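Local coordinates for choline kinase (Cryptosporidium parvum, PDB 3MES), which probably phosphorylates choline, and perhaps ethanolamine, from ATP, with a nucleotide and magnesium bound at its active site, at residues C168-A172 with L332-Y337; D193-L198 with A290-A294; L224-I228 with F399-L403. One frame throughout, in Å; residues are numbered along the deposited sequence.

Contact 1: residues C168-A172 with L332-Y337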
loop_
_atom_site.group_PDB
_atom_site.type_symbol
_atom_site.label_atom_id
_atom_site.label_comp_id
_atom_site.label_asym_id
_atom_site.label_seq_id
_atom_site.Cartn_x
_atom_site.Cartn_y
_atom_site.Cartn_z
ATOM N N CYS B 168 5.756 -5.933 3.794
ATOM C CA CYS B 168 7.102 -5.475 3.475
ATOM C C CYS B 168 7.100 -4.440 2.356
ATOM O O CYS B 168 7.691 -3.365 2.487
ATOM C CB CYS B 168 7.988 -6.657 3.079
ATOM S SG CYS B 168 9.657 -6.182 2.587
ATOM N N VAL B 169 6.428 -4.765 1.256
ATOM C CA VAL B 169 6.435 -3.904 0.077
ATOM C C VAL B 169 5.655 -2.598 0.244
ATOM O O VAL B 169 5.926 -1.625 -0.461
ATOM C CB VAL B 169 5.938 -4.643 -1.179
ATOM C CG1 VAL B 169 6.907 -5.759 -1.552
ATOM C CG2 VAL B 169 4.530 -5.187 -0.957
ATOM N N GLU B 170 4.691 -2.565 1.160
ATOM C CA GLU B 170 3.975 -1.314 1.410
ATOM C C GLU B 170 4.857 -0.303 2.137
ATOM O O GLU B 170 4.826 0.889 1.836
ATOM C CB GLU B 170 2.675 -1.527 2.188
ATOM C CG GLU B 170 2.037 -0.204 2.610
ATOM C CD GLU B 170 0.576 -0.329 2.992
ATOM O OE1 GLU B 170 0.115 -1.459 3.264
ATOM O OE2 GLU B 170 -0.113 0.711 3.021
ATOM N N VAL B 171 5.647 -0.782 3.092
ATOM C CA VAL B 171 6.583 0.091 3.790
ATOM C C VAL B 171 7.646 0.629 2.833
ATOM O O VAL B 171 7.963 1.819 2.856
ATOM C CB VAL B 171 7.241 -0.612 4.995
ATOM C CG1 VAL B 171 7.367 -2.101 4.739
ATOM C CG2 VAL B 171 8.597 0.014 5.308
ATOM N N ALA B 172 8.184 -0.245 1.983
ATOM C CA ALA B 172 9.182 0.167 0.996
ATOM C C ALA B 172 8.618 1.249 0.087
ATOM O O ALA B 172 9.340 2.141 -0.357
ATOM C CB ALA B 172 9.662 -1.030 0.173
ATOM N N LEU B 332 12.771 -7.829 -3.173
ATOM C CA LEU B 332 11.410 -7.385 -3.444
ATOM C C LEU B 332 11.211 -5.983 -2.879
ATOM O O LEU B 332 10.657 -5.105 -3.540
ATOM C CB LEU B 332 10.394 -8.355 -2.844
ATOM C CG LEU B 332 10.401 -9.754 -3.459
ATOM C CD1 LEU B 332 9.439 -10.677 -2.722
ATOM C CD2 LEU B 332 10.062 -9.686 -4.943
ATOM N N PHE B 333 11.678 -5.774 -1.655
ATOM C CA PHE B 333 11.581 -4.465 -1.025
ATOM C C PHE B 333 12.239 -3.417 -1.908
ATOM O O PHE B 333 11.640 -2.389 -2.233
ATOM C CB PHE B 333 12.254 -4.483 0.347
ATOM C CG PHE B 333 12.194 -3.166 1.070
ATOM C CD1 PHE B 333 11.251 -2.946 2.058
ATOM C CD2 PHE B 333 13.084 -2.150 0.761
ATOM C CE1 PHE B 333 11.195 -1.738 2.727
ATOM C CE2 PHE B 333 13.032 -0.939 1.426
ATOM C CZ PHE B 333 12.089 -0.733 2.411
ATOM N N ILE B 334 13.473 -3.696 -2.311
ATOM C CA ILE B 334 14.273 -2.729 -3.045
ATOM C C ILE B 334 13.738 -2.470 -4.448
ATOM O O ILE B 334 13.885 -1.369 -4.979
ATOM C CB ILE B 334 15.752 -3.157 -3.093
ATOM C CG1 ILE B 334 16.361 -3.046 -1.692
ATOM C CG2 ILE B 334 16.523 -2.300 -4.089
ATOM C CD1 ILE B 334 17.730 -3.682 -1.571
ATOM N N SER B 335 13.115 -3.482 -5.044
ATOM C CA SER B 335 12.496 -3.325 -6.355
ATOM C C SER B 335 11.311 -2.371 -6.279
ATOM O O SER B 335 11.127 -1.520 -7.151
ATOM C CB SER B 335 12.038 -4.678 -6.900
ATOM O OG SER B 335 13.138 -5.552 -7.059
ATOM N N VAL B 336 10.505 -2.524 -5.236
ATOM C CA VAL B 336 9.345 -1.663 -5.038
ATOM C C VAL B 336 9.790 -0.252 -4.672
ATOM O O VAL B 336 9.221 0.733 -5.143
ATOM C CB VAL B 336 8.419 -2.206 -3.934
ATOM C CG1 VAL B 336 7.270 -1.240 -3.681
ATOM C CG2 VAL B 336 7.896 -3.584 -4.310
ATOM N N TYR B 337 10.812 -0.167 -3.826
ATOM C CA TYR B 337 11.379 1.113 -3.420
ATOM C C TYR B 337 11.790 1.930 -4.640
ATOM O O TYR B 337 11.349 3.068 -4.820
ATOM C CB TYR B 337 12.587 0.891 -2.499
ATOM C CG TYR B 337 13.360 2.153 -2.173
ATOM C CD1 TYR B 337 12.989 2.963 -1.105
ATOM C CD2 TYR B 337 14.458 2.533 -2.932
ATOM C CE1 TYR B 337 13.689 4.115 -0.806
ATOM C CE2 TYR B 337 15.164 3.684 -2.642
ATOM C CZ TYR B 337 14.776 4.472 -1.576
ATOM O OH TYR B 337 15.478 5.621 -1.280
#

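Contact 2: residues D193-L198 with A290-A294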
loop_
_atom_site.group_PDB
_atom_site.type_symbol
_atom_site.label_atom_id
_atom_site.label_comp_id
_atom_site.label_asym_id
_atom_site.label_seq_id
_atom_site.Cartn_x
_atom_site.Cartn_y
_atom_site.Cartn_z
ATOM N N ASP B 193 19.937 20.556 6.661
ATOM C CA ASP B 193 21.259 20.085 6.271
ATOM C C ASP B 193 21.178 19.165 5.057
ATOM O O ASP B 193 20.401 18.212 5.040
ATOM C CB ASP B 193 21.930 19.368 7.442
ATOM C CG ASP B 193 23.297 18.813 7.084
ATOM O OD1 ASP B 193 23.859 19.219 6.045
ATOM O OD2 ASP B 193 23.809 17.967 7.848
ATOM N N LYS B 194 21.981 19.455 4.042
ATOM C CA LYS B 194 22.002 18.641 2.832
ATOM C C LYS B 194 23.004 17.488 2.931
ATOM O O LYS B 194 23.122 16.679 2.010
ATOM C CB LYS B 194 22.310 19.508 1.608
ATOM C CG LYS B 194 21.234 20.542 1.295
ATOM C CD LYS B 194 21.594 21.359 0.063
ATOM C CE LYS B 194 20.424 22.217 -0.399
ATOM N NZ LYS B 194 20.068 23.270 0.596
ATOM N N GLU B 195 23.721 17.415 4.049
ATOM C CA GLU B 195 24.689 16.341 4.264
ATOM C C GLU B 195 24.083 15.198 5.067
ATOM O O GLU B 195 23.262 15.425 5.954
ATOM C CB GLU B 195 25.938 16.869 4.976
ATOM C CG GLU B 195 26.762 17.843 4.150
ATOM C CD GLU B 195 28.096 18.177 4.798
ATOM O OE1 GLU B 195 28.243 17.961 6.021
ATOM O OE2 GLU B 195 28.998 18.656 4.080
ATOM N N PRO B 196 24.499 13.958 4.762
ATOM C CA PRO B 196 24.024 12.789 5.491
ATOM C C PRO B 196 24.372 12.910 6.971
ATOM O O PRO B 196 25.361 13.550 7.325
ATOM C CB PRO B 196 24.798 11.634 4.850
ATOM C CG PRO B 196 25.991 12.266 4.220
ATOM C CD PRO B 196 25.528 13.614 3.768
ATOM N N ILE B 197 23.567 12.291 7.826
ATOM C CA ILE B 197 23.730 12.449 9.263
ATOM C C ILE B 197 24.407 11.245 9.915
ATOM O O ILE B 197 24.807 11.305 11.078
ATOM C CB ILE B 197 22.366 12.682 9.938
ATOM C CG1 ILE B 197 22.552 13.232 11.353
ATOM C CG2 ILE B 197 21.545 11.395 9.936
ATOM C CD1 ILE B 197 21.267 13.692 11.995
ATOM N N LEU B 198 24.546 10.161 9.158
ATOM C CA LEU B 198 24.964 8.882 9.726
ATOM C C LEU B 198 26.244 8.952 10.557
ATOM O O LEU B 198 26.319 8.364 11.635
ATOM C CB LEU B 198 25.079 7.804 8.641
ATOM C CG LEU B 198 26.206 7.891 7.612
ATOM C CD1 LEU B 198 26.317 6.576 6.861
ATOM C CD2 LEU B 198 25.988 9.049 6.651
ATOM N N ALA B 290 16.226 13.030 9.045
ATOM C CA ALA B 290 17.179 13.986 8.494
ATOM C C ALA B 290 17.800 13.394 7.233
ATOM O O ALA B 290 17.729 12.183 7.009
ATOM C CB ALA B 290 18.255 14.309 9.516
ATOM N N ILE B 291 18.403 14.239 6.404
ATOM C CA ILE B 291 19.044 13.745 5.195
ATOM C C ILE B 291 20.035 12.645 5.555
ATOM O O ILE B 291 20.701 12.712 6.589
ATOM C CB ILE B 291 19.776 14.857 4.423
ATOM C CG1 ILE B 291 18.788 15.938 3.983
ATOM C CG2 ILE B 291 20.498 14.273 3.214
ATOM C CD1 ILE B 291 17.792 15.464 2.948
ATOM N N ASN B 292 20.130 11.636 4.696
ATOM C CA ASN B 292 20.993 10.493 4.957
ATOM C C ASN B 292 21.046 9.588 3.734
ATOM O O ASN B 292 20.224 9.716 2.824
ATOM C CB ASN B 292 20.470 9.715 6.169
ATOM C CG ASN B 292 21.478 8.711 6.707
ATOM O OD1 ASN B 292 22.618 8.644 6.248
ATOM N ND2 ASN B 292 21.057 7.927 7.694
ATOM N N PHE B 293 22.019 8.681 3.707
ATOM C CA PHE B 293 22.108 7.706 2.629
ATOM C C PHE B 293 20.866 6.820 2.621
ATOM O O PHE B 293 20.496 6.256 3.648
ATOM C CB PHE B 293 23.371 6.846 2.768
ATOM C CG PHE B 293 24.640 7.552 2.368
ATOM C CD1 PHE B 293 24.760 8.138 1.119
ATOM C CD2 PHE B 293 25.718 7.613 3.234
ATOM C CE1 PHE B 293 25.930 8.785 0.745
ATOM C CE2 PHE B 293 26.889 8.254 2.866
ATOM C CZ PHE B 293 26.996 8.839 1.621
ATOM N N ALA B 294 20.224 6.704 1.463
ATOM C CA ALA B 294 19.034 5.867 1.335
ATOM C C ALA B 294 19.261 4.484 1.934
ATOM O O ALA B 294 18.393 3.946 2.616
ATOM C CB ALA B 294 18.614 5.751 -0.125
HETATM O O HOH W 1 18.742 17.140 7.541
#

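Contact 3: residues L224-I228 with F399-L403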
loop_
_atom_site.group_PDB
_atom_site.type_symbol
_atom_site.label_atom_id
_atom_site.label_comp_id
_atom_site.label_asym_id
_atom_site.label_seq_id
_atom_site.Cartn_x
_atom_site.Cartn_y
_atom_site.Cartn_z
ATOM N N LEU B 224 33.527 -5.535 24.873
ATOM C CA LEU B 224 32.775 -5.302 23.647
ATOM C C LEU B 224 32.757 -3.813 23.315
ATOM O O LEU B 224 33.167 -3.396 22.232
ATOM C CB LEU B 224 31.343 -5.822 23.805
ATOM C CG LEU B 224 30.429 -5.809 22.580
ATOM C CD1 LEU B 224 31.066 -6.567 21.427
ATOM C CD2 LEU B 224 29.073 -6.401 22.925
ATOM N N TYR B 225 32.278 -3.019 24.266
ATOM C CA TYR B 225 32.209 -1.572 24.114
ATOM C C TYR B 225 33.529 -1.008 23.605
ATOM O O TYR B 225 33.551 -0.129 22.743
ATOM C CB TYR B 225 31.840 -0.931 25.453
ATOM C CG TYR B 225 31.984 0.571 25.495
ATOM C CD1 TYR B 225 30.937 1.399 25.117
ATOM C CD2 TYR B 225 33.162 1.163 25.929
ATOM C CE1 TYR B 225 31.062 2.774 25.162
ATOM C CE2 TYR B 225 33.297 2.536 25.978
ATOM C CZ TYR B 225 32.243 3.338 25.594
ATOM O OH TYR B 225 32.371 4.708 25.642
ATOM N N SER B 226 34.626 -1.527 24.142
ATOM C CA SER B 226 35.952 -1.039 23.798
ATOM C C SER B 226 36.298 -1.350 22.345
ATOM O O SER B 226 36.891 -0.525 21.649
ATOM C CB SER B 226 36.997 -1.643 24.735
ATOM O OG SER B 226 38.162 -0.840 24.782
ATOM N N LYS B 227 35.920 -2.541 21.888
ATOM C CA LYS B 227 36.188 -2.950 20.512
ATOM C C LYS B 227 35.378 -2.119 19.521
ATOM O O LYS B 227 35.823 -1.855 18.405
ATOM C CB LYS B 227 35.888 -4.438 20.319
ATOM C CG LYS B 227 36.363 -4.992 18.982
ATOM C CD LYS B 227 37.865 -5.232 18.986
ATOM C CE LYS B 227 38.442 -5.183 17.575
ATOM N NZ LYS B 227 37.673 -6.022 16.615
ATOM N N ILE B 228 34.183 -1.711 19.935
ATOM C CA ILE B 228 33.319 -0.894 19.092
ATOM C C ILE B 228 33.915 0.494 18.886
ATOM O O ILE B 228 33.802 1.074 17.805
ATOM C CB ILE B 228 31.908 -0.760 19.696
ATOM C CG1 ILE B 228 31.210 -2.120 19.722
ATOM C CG2 ILE B 228 31.081 0.254 18.911
ATOM C CD1 ILE B 228 31.062 -2.755 18.358
ATOM N N PHE B 399 25.835 -4.242 19.599
ATOM C CA PHE B 399 27.277 -4.330 19.398
ATOM C C PHE B 399 27.667 -5.744 18.984
ATOM O O PHE B 399 28.346 -5.941 17.981
ATOM C CB PHE B 399 28.044 -3.916 20.659
ATOM C CG PHE B 399 27.911 -2.457 21.005
ATOM C CD1 PHE B 399 27.606 -1.523 20.027
ATOM C CD2 PHE B 399 28.116 -2.017 22.301
ATOM C CE1 PHE B 399 27.488 -0.182 20.340
ATOM C CE2 PHE B 399 28.003 -0.679 22.620
ATOM C CZ PHE B 399 27.689 0.242 21.637
ATOM N N THR B 400 27.230 -6.726 19.764
ATOM C CA THR B 400 27.453 -8.123 19.423
ATOM C C THR B 400 27.106 -8.365 17.957
ATOM O O THR B 400 27.902 -8.924 17.204
ATOM C CB THR B 400 26.601 -9.061 20.304
ATOM O OG1 THR B 400 27.011 -8.941 21.673
ATOM C CG2 THR B 400 26.757 -10.508 19.861
ATOM N N HIS B 401 25.916 -7.929 17.557
ATOM C CA HIS B 401 25.435 -8.170 16.200
ATOM C C HIS B 401 26.249 -7.429 15.145
ATOM O O HIS B 401 26.343 -7.877 14.002
ATOM C CB HIS B 401 23.947 -7.828 16.074
ATOM C CG HIS B 401 23.043 -8.813 16.750
ATOM N ND1 HIS B 401 21.770 -8.491 17.168
ATOM C CD2 HIS B 401 23.234 -10.109 17.089
ATOM C CE1 HIS B 401 21.212 -9.550 17.728
ATOM N NE2 HIS B 401 22.081 -10.545 17.694
ATOM N N TYR B 402 26.835 -6.297 15.526
ATOM C CA TYR B 402 27.730 -5.578 14.626
ATOM C C TYR B 402 28.924 -6.451 14.258
ATOM O O TYR B 402 29.246 -6.615 13.082
ATOM C CB TYR B 402 28.231 -4.281 15.260
ATOM C CG TYR B 402 29.383 -3.677 14.493
ATOM C CD1 TYR B 402 29.157 -2.802 13.441
ATOM C CD2 TYR B 402 30.699 -4.001 14.804
ATOM C CE1 TYR B 402 30.205 -2.255 12.728
ATOM C CE2 TYR B 402 31.754 -3.461 14.095
ATOM C CZ TYR B 402 31.498 -2.587 13.057
ATOM O OH TYR B 402 32.539 -2.042 12.346
ATOM N N LEU B 403 29.581 -6.996 15.275
ATOM C CA LEU B 403 30.720 -7.880 15.073
ATOM C C LEU B 403 30.341 -9.044 14.175
ATOM O O LEU B 403 31.024 -9.335 13.193
ATOM C CB LEU B 403 31.228 -8.402 16.419
ATOM C CG LEU B 403 32.394 -7.645 17.066
ATOM C CD1 LEU B 403 32.562 -6.254 16.475
ATOM C CD2 LEU B 403 32.224 -7.590 18.579
#

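Contact 1: residues C168-A172 with L332-Y337
Phe333 lays one face of its ring over the methyl group of Ala172, while the ring's rim is met by two further side chains of helix 168-172. Its CG stands anti to the backbone N (chi1 -180°), a setting that swings the ring out of helix 332-337 and across the neighbouring helix, although its CB itself points along the interface. Ala172 CB lies over the ring face near its centre, modelled too tightly for the distance to carry weight. At the edge, in the ring plane, Cys168 SG approaches Phe333 CD1 to 3.6 Å, a sulfur-aromatic contact in which the sulfur lies 84° off the ring normal. Val171 reaches the same rim at another carbon, with CG2 4.1 Å from Phe333 CE1 and its side chain crossing the aromatic one at about a right angle.

Helices 165-179 and 327-342, which this contact joins, belong to the helical C-terminal lobe of a kinase-like fold. The axes of the two short segments run 37° apart and approach to 8.3 Å, where the small Ala172 points toward its partner. Beyond the ring, Val169 meets Val336 branch against branch, Val169 CG1 lying 3.6 Å from Val336 CG2, and the other methyl, Val336 CG1, rests 3.5 Å from Val169 O. No hydrogen bond spans the interface. Tyr337 puts its edge near the carbonyl of Ala172, its CD1 3.8 Å from Ala172 O, and its hydroxyl is hydrogen-bonded to His179. The Phe333 ring also meets Phe302 edge-to-face and the ring of Tyr301, both of helix 294-303, whereas Val169 also packs on Val169 of the second subunit, and Val336 on His166 of that subunit.

Contact 2: residues D193-L198 with A290-A294
A connecting loop laid along a short beta strand just ahead of a helix is the setting here: residues 193-198 lead into helix 198-214, and strand 290-293 runs directly into helix 294-303. Ile291 lies at the middle of the contact. Its side chain packs against the backbone carbonyls of the loop, with CG2 3.8 Å from Lys194 O, and its own carbonyl is turned to Pro196 and Ile197. Ile291 O accepts a weak, strongly bent hydrogen bond from Ile197 N (3.1 Å, 120° at the hydrogen) and also receives a CA-H...O contact from Pro196 CA. A water extends the pairing, accepting from Ile291 N and donating to Asp193 O.

The loop holds its own shape through an Asx turn: Asp193 OD1 takes the backbone N of Glu195 at 2.7 Å, the donor standing well above the carboxylate plane. Lys200 forms salt bridges with the acidic groups of both Asp193 and Glu195.

Farther along, Asn292 has CG anti to its backbone N (chi1 -166°), which carries the amide toward Leu198. Asn292 OD1 lies 3.4 Å from Leu198 CD2 and is hydrogen-bonded to Phe293 N at 2.6 Å, a donor above the carbonyl plane instead of on a lone pair; ND2 is hydrogen-bonded to Asn267. Pro196 CB lies over one face of the Phe293 ring, Leu198 CD1 comes in at that ring's edge, in its plane, and Leu198 CD2 is 3.7 Å from Phe293 CD2. At the other end, Ile197 CD1 packs 3.9 Å from Ala290 CB. Strand 290-293 pairs with strand 262-265, and Phe293 is the N-cap of the next helix: a two-stranded antiparallel sheet with a loop laid along one strand at a strand-to-helix junction, in the C-terminal lobe of the kinase-like fold.

Contact 3: residues L224-I228 with F399-L403
The Phe399 ring carries Ile228 on one face: Ile228 CG1 stands 3.5 Å above the ring plane, displaced toward the rim, in a CH-pi contact 3.9 Å from the ring centroid. Phe399 in turn comes to the edge of Tyr225, where its CE2 lies near the plane of the tyrosine ring, 4.4 Å from Tyr225 CD1. A third ring, that of Tyr402, is approached obliquely by the tip of the same isoleucine, Ile228 CD1 lying 3.8 Å from Tyr402 CD2. With CG1 anti to the carbonyl carbon (chi1 -65°) and chi2 folded back to -59°, Ile228 can serve both rings, CG1 going to one and CD1 to the other.

Leu224, one turn earlier, straddles the ring's stem. Its CD2 is 3.5 Å from Phe399 CB and similarly near Thr400 OG1, a hydroxyl hydrogen-bonded to Asn396 O, while the Leu224 and Leu403 side chains slide past each other in opposite directions, with CD1 of the first meeting CD2 of the second. Tyr402 OH is hydrogen-bonded to Glu231, which also forms a salt bridge with Lys227, a polar border to an otherwise apolar seam.

Ile376 of helix 364-376 touches both Tyr225 and Phe399. The two segment axes cross at 55° and keep 10.2 Å apart. The contact thus packs helix 222-231 on helix 391-411 in the helical C-terminal lobe of the kinase-like fold.

In the fold
The chemistry of these contacts follows the elements they join more than their depth. Contact 1 is wholly buried, without a hydrogen bond between its helices and largely apolar, and it alone extends to the second subunit. Contact 3 joins two other helices by the same aromatic-aliphatic means, but lies farther from the centre of the chain and is only partly buried. Contact 2, also partly buried, replaces helix packing with a loop on a strand, and brings backbone polar groups and a water into play. Contacts 1 and 2 touch where Tyr337 OH packs on Ala294 CB, and contact 2 is nested along the sequence within the loop closed by contact 1. Contact 3 touches neither, although its segments alternate along the chain with those of both.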